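Long-range contact in putative oxygenase (Streptomyces coelicolor, PDB 2OG5), which hydroxylates L-asparagine at C3, using iron(II), 2-oxoglutarate and dioxygen, to supply (2S,3S)-3-hydroxyasparagine for the calcium-dependent lipopeptide antibiotic: residues G169-E181 and N306-Y320. Residues are numbered along the deposited sequence; the frame is centred on the assembly and turned at random.
Sequences GNAGSTLLTFHNE and NRVTVHGRTEFTPRY. With NA (sodium ion), chain B.
His179 and His311 project from the same face of two antiparallel strands, 176-179 and 309-313, and reach one sodium ion through their NE2 atoms. His311 NE2 lies 2.1 Å from the sodium, and the imidazole planes meet obliquely at 53°, with CE1 of His179 over one face of the His311 ring. His179 is fixed in rotation by its other nitrogen: ND1 donates almost straight to Thr177 O (2.9 Å), which lies in the ring plane. Glu181 completes the protein share of the site, its chain bent at chi2 (67°) to bring OE1 to 2.0 Å from the sodium. Its carboxylate is nearly coplanar with the His311 ring, OE1 sitting at the ring edge beside CE1, while three waters fill out the coordination. Here is the facial triad of two histidines and one carboxylate of the jelly-roll iron(II)/2-oxoglutarate oxygenases, with sodium in the place of iron; Glu181 also binds L-asparagine. Next to the site, Asn306, in the loop before strand 309-313, turns its amide to the backbone of Glu181, OD1 accepting from Glu181 N (2.8 Å) and ND2 giving a hydrogen to a lone pair of Glu181 O, so that the backbone N and O of the metal-binding residue are both held. Phe178 crosses Val310 at about a right angle, CD1 against CG2, and a beta bulge separates the His179–His311 pair from Leu176–Arg313. At the far end Arg313 bends at chi2 and chi3, laying its guanidinium between Leu176 CB on one face and Gly172 O on the other. NH1 donates to Thr174 O (2.8 Å), from above that carbonyl's plane, and also to Thr314 O, whereas NH2 shares a water with Thr174 O. Beyond it, Ser173 sets CB over the Phe316 ring face and OG against Pro318 CD, with waters linking OG to Phe316 O and Tyr320 OH.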
loop_
_atom_site.group_PDB
_atom_site.type_symbol
_atom_site.label_atom_id
_atom_site.label_comp_id
_atom_site.label_asym_id
_atom_site.label_seq_id
_atom_site.Cartn_x
_atom_site.Cartn_y
_atom_site.Cartn_z
ATOM N N GLY A 169 -10.954 6.508 -2.318
ATOM C CA GLY A 169 -10.007 6.412 -1.221
ATOM C C GLY A 169 -10.446 5.476 -0.113
ATOM O O GLY A 169 -11.432 4.741 -0.266
ATOM N N ASN A 170 -9.715 5.518 1.002
ATOM C CA ASN A 170 -9.883 4.589 2.135
ATOM C C ASN A 170 -11.307 4.384 2.591
ATOM O O ASN A 170 -11.707 3.256 2.866
ATOM C CB ASN A 170 -9.074 5.058 3.350
ATOM C CG ASN A 170 -7.595 4.852 3.167
ATOM O OD1 ASN A 170 -7.131 4.657 2.046
ATOM N ND2 ASN A 170 -6.841 4.885 4.262
ATOM N N ALA A 171 -12.057 5.480 2.687
ATOM C CA ALA A 171 -13.389 5.473 3.279
ATOM C C ALA A 171 -14.500 5.054 2.309
ATOM O O ALA A 171 -15.647 4.883 2.720
ATOM C CB ALA A 171 -13.698 6.848 3.856
ATOM N N GLY A 172 -14.171 4.878 1.037
ATOM C CA GLY A 172 -15.186 4.589 0.025
ATOM C C GLY A 172 -15.538 3.116 -0.076
ATOM O O GLY A 172 -14.855 2.249 0.479
ATOM N N SER A 173 -16.634 2.846 -0.773
ATOM C CA SER A 173 -17.042 1.468 -1.060
ATOM C C SER A 173 -17.550 1.273 -2.493
ATOM O O SER A 173 -17.991 0.187 -2.861
ATOM C CB SER A 173 -18.079 1.029 -0.027
ATOM O OG SER A 173 -19.096 2.007 0.100
ATOM N N THR A 174 -17.486 2.323 -3.302
ATOM C CA THR A 174 -17.698 2.210 -4.729
ATOM C C THR A 174 -16.406 1.668 -5.343
ATOM O O THR A 174 -15.367 1.633 -4.694
ATOM C CB THR A 174 -18.053 3.571 -5.343
ATOM O OG1 THR A 174 -18.445 3.394 -6.711
ATOM C CG2 THR A 174 -16.874 4.512 -5.267
ATOM N N LEU A 175 -16.467 1.236 -6.590
ATOM C CA LEU A 175 -15.274 0.740 -7.259
ATOM C C LEU A 175 -14.141 1.767 -7.167
ATOM O O LEU A 175 -14.318 2.938 -7.531
ATOM C CB LEU A 175 -15.585 0.396 -8.716
ATOM C CG LEU A 175 -14.445 -0.278 -9.485
ATOM C CD1 LEU A 175 -14.992 -1.231 -10.534
ATOM C CD2 LEU A 175 -13.528 0.748 -10.124
ATOM N N LEU A 176 -12.987 1.311 -6.674
ATOM C CA LEU A 176 -11.802 2.140 -6.525
ATOM C C LEU A 176 -10.927 1.892 -7.744
ATOM O O LEU A 176 -10.396 0.794 -7.927
ATOM C CB LEU A 176 -11.055 1.758 -5.256
ATOM C CG LEU A 176 -9.757 2.505 -4.969
ATOM C CD1 LEU A 176 -10.025 3.986 -4.707
ATOM C CD2 LEU A 176 -9.018 1.879 -3.795
ATOM N N THR A 177 -10.799 2.911 -8.590
ATOM C CA THR A 177 -10.113 2.782 -9.879
ATOM C C THR A 177 -8.603 2.589 -9.696
ATOM O O THR A 177 -8.009 3.128 -8.752
ATOM C CB THR A 177 -10.404 4.003 -10.817
ATOM O OG1 THR A 177 -9.469 4.035 -11.900
ATOM C CG2 THR A 177 -10.310 5.308 -10.081
ATOM N N PHE A 178 -7.994 1.831 -10.611
ATOM C CA PHE A 178 -6.564 1.507 -10.551
ATOM C C PHE A 178 -5.681 2.739 -10.467
ATOM O O PHE A 178 -5.865 3.702 -11.213
ATOM C CB PHE A 178 -6.130 0.692 -11.775
ATOM C CG PHE A 178 -6.593 -0.740 -11.748
ATOM C CD1 PHE A 178 -6.114 -1.636 -10.798
ATOM C CD2 PHE A 178 -7.495 -1.199 -12.701
ATOM C CE1 PHE A 178 -6.547 -2.963 -10.791
ATOM C CE2 PHE A 178 -7.925 -2.523 -12.697
ATOM C CZ PHE A 178 -7.446 -3.401 -11.751
ATOM N N HIS A 179 -4.692 2.675 -9.575
ATOM C CA HIS A 179 -3.742 3.760 -9.401
ATOM C C HIS A 179 -2.482 3.284 -8.698
ATOM O O HIS A 179 -2.504 2.321 -7.927
ATOM C CB HIS A 179 -4.369 4.896 -8.581
ATOM C CG HIS A 179 -4.760 4.493 -7.192
ATOM N ND1 HIS A 179 -5.898 3.763 -6.915
ATOM C CD2 HIS A 179 -4.156 4.709 -6.000
ATOM C CE1 HIS A 179 -5.974 3.545 -5.614
ATOM N NE2 HIS A 179 -4.929 4.109 -5.035
ATOM N N ASN A 180 -1.385 3.983 -8.975
ATOM C CA ASN A 180 -0.224 3.969 -8.089
ATOM C C ASN A 180 -0.559 4.879 -6.915
ATOM O O ASN A 180 -1.178 5.930 -7.107
ATOM C CB ASN A 180 1.029 4.501 -8.794
ATOM C CG ASN A 180 1.488 3.608 -9.937
ATOM O OD1 ASN A 180 1.449 4.012 -11.094
ATOM N ND2 ASN A 180 1.942 2.398 -9.612
ATOM N N GLU A 181 -0.183 4.462 -5.712
ATOM C CA GLU A 181 -0.413 5.272 -4.522
ATOM C C GLU A 181 0.344 6.592 -4.630
ATOM O O GLU A 181 1.545 6.601 -4.875
ATOM C CB GLU A 181 0.042 4.516 -3.274
ATOM C CG GLU A 181 -0.462 5.119 -1.979
ATOM C CD GLU A 181 -1.951 4.995 -1.821
ATOM O OE1 GLU A 181 -2.546 4.094 -2.448
ATOM O OE2 GLU A 181 -2.554 5.817 -1.090
ATOM N N ASN A 306 4.803 -0.518 -5.516
ATOM C CA ASN A 306 4.164 0.649 -6.100
ATOM C C ASN A 306 4.945 1.260 -7.251
ATOM O O ASN A 306 4.444 2.197 -7.896
ATOM C CB ASN A 306 3.944 1.705 -5.003
ATOM C CG ASN A 306 2.958 2.798 -5.406
ATOM O OD1 ASN A 306 1.874 2.514 -5.944
ATOM N ND2 ASN A 306 3.307 4.053 -5.112
ATOM N N ARG A 307 6.154 0.758 -7.513
ATOM C CA ARG A 307 6.924 1.196 -8.691
ATOM C C ARG A 307 6.394 0.556 -9.977
ATOM O O ARG A 307 6.509 1.154 -11.054
ATOM C CB ARG A 307 8.410 0.823 -8.573
ATOM C CG ARG A 307 9.309 1.746 -7.758
ATOM C CD ARG A 307 9.284 1.464 -6.281
ATOM N NE ARG A 307 9.630 0.090 -5.929
ATOM C CZ ARG A 307 10.827 -0.345 -5.537
ATOM N NH1 ARG A 307 11.849 0.477 -5.385
ATOM N NH2 ARG A 307 10.997 -1.626 -5.264
ATOM N N VAL A 308 5.829 -0.649 -9.869
ATOM C CA VAL A 308 5.456 -1.442 -11.044
ATOM C C VAL A 308 4.006 -1.926 -11.043
ATOM O O VAL A 308 3.537 -2.455 -12.050
ATOM C CB VAL A 308 6.380 -2.666 -11.232
ATOM C CG1 VAL A 308 7.784 -2.223 -11.614
ATOM C CG2 VAL A 308 6.388 -3.552 -9.995
ATOM N N THR A 309 3.289 -1.730 -9.941
ATOM C CA THR A 309 1.960 -2.299 -9.779
ATOM C C THR A 309 0.978 -1.247 -9.308
ATOM O O THR A 309 1.256 -0.542 -8.333
ATOM C CB THR A 309 2.024 -3.479 -8.790
ATOM O OG1 THR A 309 2.884 -4.472 -9.346
ATOM C CG2 THR A 309 0.653 -4.114 -8.524
ATOM N N VAL A 310 -0.145 -1.145 -10.016
ATOM C CA VAL A 310 -1.284 -0.336 -9.609
ATOM C C VAL A 310 -2.262 -1.185 -8.813
ATOM O O VAL A 310 -2.261 -2.413 -8.916
ATOM C CB VAL A 310 -2.011 0.281 -10.818
ATOM C CG1 VAL A 310 -1.085 1.235 -11.580
ATOM C CG2 VAL A 310 -2.549 -0.805 -11.783
ATOM N N HIS A 311 -3.086 -0.539 -7.995
ATOM C CA HIS A 311 -4.112 -1.279 -7.263
ATOM C C HIS A 311 -5.435 -0.546 -7.275
ATOM O O HIS A 311 -5.516 0.660 -7.520
ATOM C CB HIS A 311 -3.659 -1.581 -5.829
ATOM C CG HIS A 311 -3.573 -0.375 -4.951
ATOM N ND1 HIS A 311 -2.475 0.461 -4.939
ATOM C CD2 HIS A 311 -4.448 0.135 -4.051
ATOM C CE1 HIS A 311 -2.677 1.432 -4.067
ATOM N NE2 HIS A 311 -3.868 1.262 -3.519
ATOM N N GLY A 312 -6.475 -1.326 -7.017
ATOM C CA GLY A 312 -7.842 -0.847 -6.915
ATOM C C GLY A 312 -8.628 -1.783 -6.021
ATOM O O GLY A 312 -8.059 -2.600 -5.298
ATOM N N ARG A 313 -9.941 -1.639 -6.039
ATOM C CA ARG A 313 -10.797 -2.400 -5.154
ATOM C C ARG A 313 -12.179 -2.482 -5.748
ATOM O O ARG A 313 -12.688 -1.498 -6.281
ATOM C CB ARG A 313 -10.897 -1.743 -3.777
ATOM C CG ARG A 313 -11.353 -2.732 -2.706
ATOM C CD ARG A 313 -12.427 -2.195 -1.769
ATOM N NE ARG A 313 -12.274 -0.774 -1.500
ATOM C CZ ARG A 313 -13.036 0.189 -2.022
ATOM N NH1 ARG A 313 -14.045 -0.090 -2.855
ATOM N NH2 ARG A 313 -12.776 1.455 -1.719
ATOM N N THR A 314 -12.812 -3.644 -5.619
ATOM C CA THR A 314 -14.186 -3.799 -6.093
ATOM C C THR A 314 -15.177 -3.062 -5.192
ATOM O O THR A 314 -14.881 -2.739 -4.040
ATOM C CB THR A 314 -14.587 -5.278 -6.136
ATOM O OG1 THR A 314 -14.478 -5.830 -4.822
ATOM C CG2 THR A 314 -13.698 -6.049 -7.090
ATOM N N GLU A 315 -16.366 -2.814 -5.731
ATOM C CA GLU A 315 -17.457 -2.191 -4.992
ATOM C C GLU A 315 -18.058 -3.170 -3.985
ATOM O O GLU A 315 -18.109 -4.380 -4.235
ATOM C CB GLU A 315 -18.507 -1.726 -6.001
ATOM C CG GLU A 315 -19.887 -1.389 -5.498
ATOM C CD GLU A 315 -20.853 -1.229 -6.660
ATOM O OE1 GLU A 315 -21.670 -2.140 -6.905
ATOM O OE2 GLU A 315 -20.767 -0.201 -7.354
ATOM N N PHE A 316 -18.515 -2.650 -2.852
ATOM C CA PHE A 316 -19.231 -3.452 -1.862
ATOM C C PHE A 316 -20.227 -2.600 -1.110
ATOM O O PHE A 316 -20.185 -1.376 -1.196
ATOM C CB PHE A 316 -18.273 -4.191 -0.920
ATOM C CG PHE A 316 -17.469 -3.304 -0.008
ATOM C CD1 PHE A 316 -17.707 -3.293 1.358
ATOM C CD2 PHE A 316 -16.435 -2.522 -0.511
ATOM C CE1 PHE A 316 -16.960 -2.497 2.203
ATOM C CE2 PHE A 316 -15.673 -1.729 0.336
ATOM C CZ PHE A 316 -15.931 -1.722 1.689
ATOM N N THR A 317 -21.157 -3.246 -0.415
ATOM C CA THR A 317 -22.168 -2.527 0.349
ATOM C C THR A 317 -21.890 -2.689 1.834
ATOM O O THR A 317 -22.124 -3.763 2.390
ATOM C CB THR A 317 -23.577 -3.048 0.027
ATOM O OG1 THR A 317 -23.783 -3.000 -1.392
ATOM C CG2 THR A 317 -24.643 -2.209 0.751
ATOM N N PRO A 318 -21.352 -1.640 2.485
ATOM C CA PRO A 318 -21.081 -1.768 3.915
ATOM C C PRO A 318 -22.326 -1.994 4.762
ATOM O O PRO A 318 -23.415 -1.534 4.411
ATOM C CB PRO A 318 -20.444 -0.418 4.277
ATOM C CG PRO A 318 -19.911 0.099 3.007
ATOM C CD PRO A 318 -20.896 -0.338 1.968
ATOM N N ARG A 319 -22.150 -2.699 5.870
ATOM C CA ARG A 319 -23.215 -2.899 6.845
ATOM C C ARG A 319 -23.326 -1.725 7.813
ATOM O O ARG A 319 -24.420 -1.422 8.307
ATOM C CB ARG A 319 -22.962 -4.177 7.642
ATOM C CG ARG A 319 -23.058 -5.457 6.824
ATOM C CD ARG A 319 -22.577 -6.621 7.633
ATOM N NE ARG A 319 -22.797 -7.896 6.962
ATOM C CZ ARG A 319 -22.419 -9.072 7.458
ATOM N NH1 ARG A 319 -21.773 -9.152 8.620
ATOM N NH2 ARG A 319 -22.666 -10.179 6.769
ATOM N N TYR A 320 -22.187 -1.104 8.117
ATOM C CA TYR A 320 -22.089 -0.043 9.132
ATOM C C TYR A 320 -22.650 -0.480 10.493
ATOM O O TYR A 320 -23.372 0.270 11.160
ATOM C CB TYR A 320 -22.745 1.260 8.644
ATOM C CG TYR A 320 -22.136 1.842 7.378
ATOM C CD1 TYR A 320 -20.758 2.047 7.263
ATOM C CD2 TYR A 320 -22.938 2.207 6.302
ATOM C CE1 TYR A 320 -20.209 2.593 6.117
ATOM C CE2 TYR A 320 -22.396 2.763 5.151
ATOM C CZ TYR A 320 -21.025 2.953 5.063
ATOM O OH TYR A 320 -20.496 3.496 3.917
HETATM NA NA NA B . -4.299 3.213 -2.859
HETATM O O HOH W 1 -18.159 3.724 2.170
HETATM O O HOH W 2 -21.060 1.227 -1.335
HETATM O O HOH W 3 -14.058 3.687 -3.340
HETATM O O HOH W 4 -18.860 1.111 -8.258
HETATM O O HOH W 5 -4.976 4.882 -2.093
HETATM O O HOH W 6 -6.107 2.572 -2.170
HETATM O O HOH W 7 -4.176 2.062 -0.592
#